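Local coordinates for putative carboxynorspermidine decarboxylase protein (Sinorhizobium meliloti, PDB 3MT1), which probably catalyses the pyridoxal 5'-phosphate-dependent decarboxylation of carboxynorspermidine and carboxyspermidine to norspermidine and spermidine, at residues B[242-247]-B[316-321]. Sequence-based numbering, arbitrary orientation.
Sequences LEVTVL and ISFQDA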
# COMPACT_ATOMS: atom_id res chain seq x y z
N LEU B 242 -6.25 12.43 -10.05
CA LEU B 242 -5.10 12.71 -9.19
C LEU B 242 -4.25 13.81 -9.85
O LEU B 242 -3.62 13.57 -10.88
CB LEU B 242 -4.25 11.43 -8.92
CG LEU B 242 -2.91 11.57 -8.16
CD1 LEU B 242 -3.05 12.29 -6.80
CD2 LEU B 242 -2.09 10.24 -8.03
N GLU B 243 -4.23 15.01 -9.26
CA GLU B 243 -3.48 16.14 -9.78
C GLU B 243 -2.00 16.16 -9.38
O GLU B 243 -1.69 16.15 -8.19
CB GLU B 243 -4.17 17.43 -9.34
CG GLU B 243 -5.65 17.49 -9.73
CD GLU B 243 -5.89 17.42 -11.25
OE1 GLU B 243 -5.14 18.06 -12.05
OE2 GLU B 243 -6.84 16.71 -11.65
N VAL B 244 -1.09 16.21 -10.35
CA VAL B 244 0.36 16.24 -10.04
C VAL B 244 1.16 17.30 -10.85
O VAL B 244 0.67 17.83 -11.86
CB VAL B 244 1.07 14.86 -10.21
CG1 VAL B 244 0.37 13.76 -9.42
CG2 VAL B 244 1.16 14.47 -11.70
N THR B 245 2.39 17.57 -10.41
CA THR B 245 3.25 18.53 -11.02
C THR B 245 4.49 17.79 -11.48
O THR B 245 4.89 16.83 -10.85
CB THR B 245 3.64 19.66 -10.02
OG1 THR B 245 2.46 20.34 -9.60
CG2 THR B 245 4.51 20.69 -10.66
N VAL B 246 5.09 18.25 -12.58
CA VAL B 246 6.40 17.73 -13.00
C VAL B 246 7.46 18.45 -12.20
O VAL B 246 7.38 19.66 -12.01
CB VAL B 246 6.63 17.95 -14.49
CG1 VAL B 246 8.08 17.65 -14.88
CG2 VAL B 246 5.64 17.09 -15.28
N LEU B 247 8.42 17.69 -11.70
CA LEU B 247 9.48 18.21 -10.85
C LEU B 247 10.86 18.19 -11.53
O LEU B 247 11.72 18.99 -11.22
CB LEU B 247 9.54 17.41 -9.54
CG LEU B 247 8.34 17.35 -8.61
CD1 LEU B 247 8.72 16.44 -7.53
CD2 LEU B 247 7.97 18.71 -8.04
N ILE B 316 -0.12 17.72 -14.45
CA ILE B 316 -0.65 16.51 -15.09
C ILE B 316 -1.79 15.91 -14.23
O ILE B 316 -1.64 15.80 -13.02
CB ILE B 316 0.49 15.47 -15.29
CG1 ILE B 316 1.41 15.90 -16.45
CG2 ILE B 316 -0.06 14.03 -15.51
CD1 ILE B 316 2.76 15.19 -16.45
N SER B 317 -2.90 15.53 -14.86
CA SER B 317 -4.06 14.95 -14.17
C SER B 317 -4.26 13.45 -14.49
O SER B 317 -4.68 13.10 -15.58
CB SER B 317 -5.36 15.69 -14.55
OG SER B 317 -5.17 17.08 -14.67
N PHE B 318 -3.99 12.56 -13.54
CA PHE B 318 -4.34 11.16 -13.82
C PHE B 318 -5.82 10.97 -13.69
O PHE B 318 -6.43 11.36 -12.72
CB PHE B 318 -3.49 10.19 -12.99
CG PHE B 318 -2.04 10.29 -13.32
CD1 PHE B 318 -1.59 9.96 -14.59
CD2 PHE B 318 -1.13 10.82 -12.41
CE1 PHE B 318 -0.24 10.09 -14.93
CE2 PHE B 318 0.23 10.95 -12.72
CZ PHE B 318 0.67 10.59 -14.00
N GLN B 319 -6.39 10.36 -14.70
CA GLN B 319 -7.83 10.24 -14.80
C GLN B 319 -8.33 9.03 -14.03
O GLN B 319 -7.56 8.09 -13.75
CB GLN B 319 -8.25 10.15 -16.28
CG GLN B 319 -7.81 11.34 -17.13
CD GLN B 319 -8.40 12.67 -16.66
OE1 GLN B 319 -9.62 12.81 -16.44
NE2 GLN B 319 -7.54 13.66 -16.51
N ASP B 320 -9.63 9.05 -13.72
CA ASP B 320 -10.30 7.95 -13.06
C ASP B 320 -9.54 7.40 -11.86
O ASP B 320 -9.25 6.21 -11.81
CB ASP B 320 -10.58 6.81 -14.03
CG ASP B 320 -11.74 5.96 -13.58
OD1 ASP B 320 -12.47 6.43 -12.67
OD2 ASP B 320 -11.95 4.86 -14.14
N ALA B 321 -9.24 8.26 -10.90
CA ALA B 321 -8.43 7.85 -9.79
C ALA B 321 -9.17 7.62 -8.47
O ALA B 321 -8.53 7.56 -7.44
CB ALA B 321 -7.32 8.85 -9.61
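Strands 242-247 and 316-318 run antiparallel, and their axes approach to 4.7 Å. L242 with F318 and V244 with I316 form hydrogen-bonded pairs, and E243 with S317 is the non-hydrogen-bonded pair between them. Each hydrogen-bonded pair is joined by two backbone hydrogen bonds. V244 N reaches I316 O nearly along the C=O axis. I316 N meets V244 O at 2.7 Å, lying above that carbonyl plane.

The tightly packed face carries L242, V244, I316 and F318. With CG1 of V244 anti to its carbonyl carbon (chi1 -54°), CG2 takes the crowded position between N and the carbonyl carbon. There it touches I316 CB and lies 3.8 Å from F318 CE2, crossing the ring obliquely. I316 CG2, anti to its backbone N, lies above one face of this ring, offset toward the rim. F301 stacks with the same ring. Further along, I316 CD1 meets V246 CG2 at 3.6 Å.

The E243-S317 face is polar and less closely filled; S317 is partly exposed, but E243 is buried. The E243 chain bends at chi2 (-60°), which swings its carboxylate over to S317. S317 OG donates to the syn lone pair of E243 OE1 at 2.8 Å. OE1 also has a salt bridge to R315, and OE2 is hydrogen-bonded to T241 OG1. These partners probably hold E243 ionised and fix its rotation.

Past F318 the chain turns back, and A321 CB packs 4.1 Å from L242 CB. The A321 side chain is about 8 Å from that of E233, a predicted substrate-binding residue. The pairing belongs to the beta domain that joins the eight-stranded alpha/beta barrel in the fold type III architecture of this family. Within that sheet, strand 240-251 also pairs with strands 6-10 and 255-259, both antiparallel.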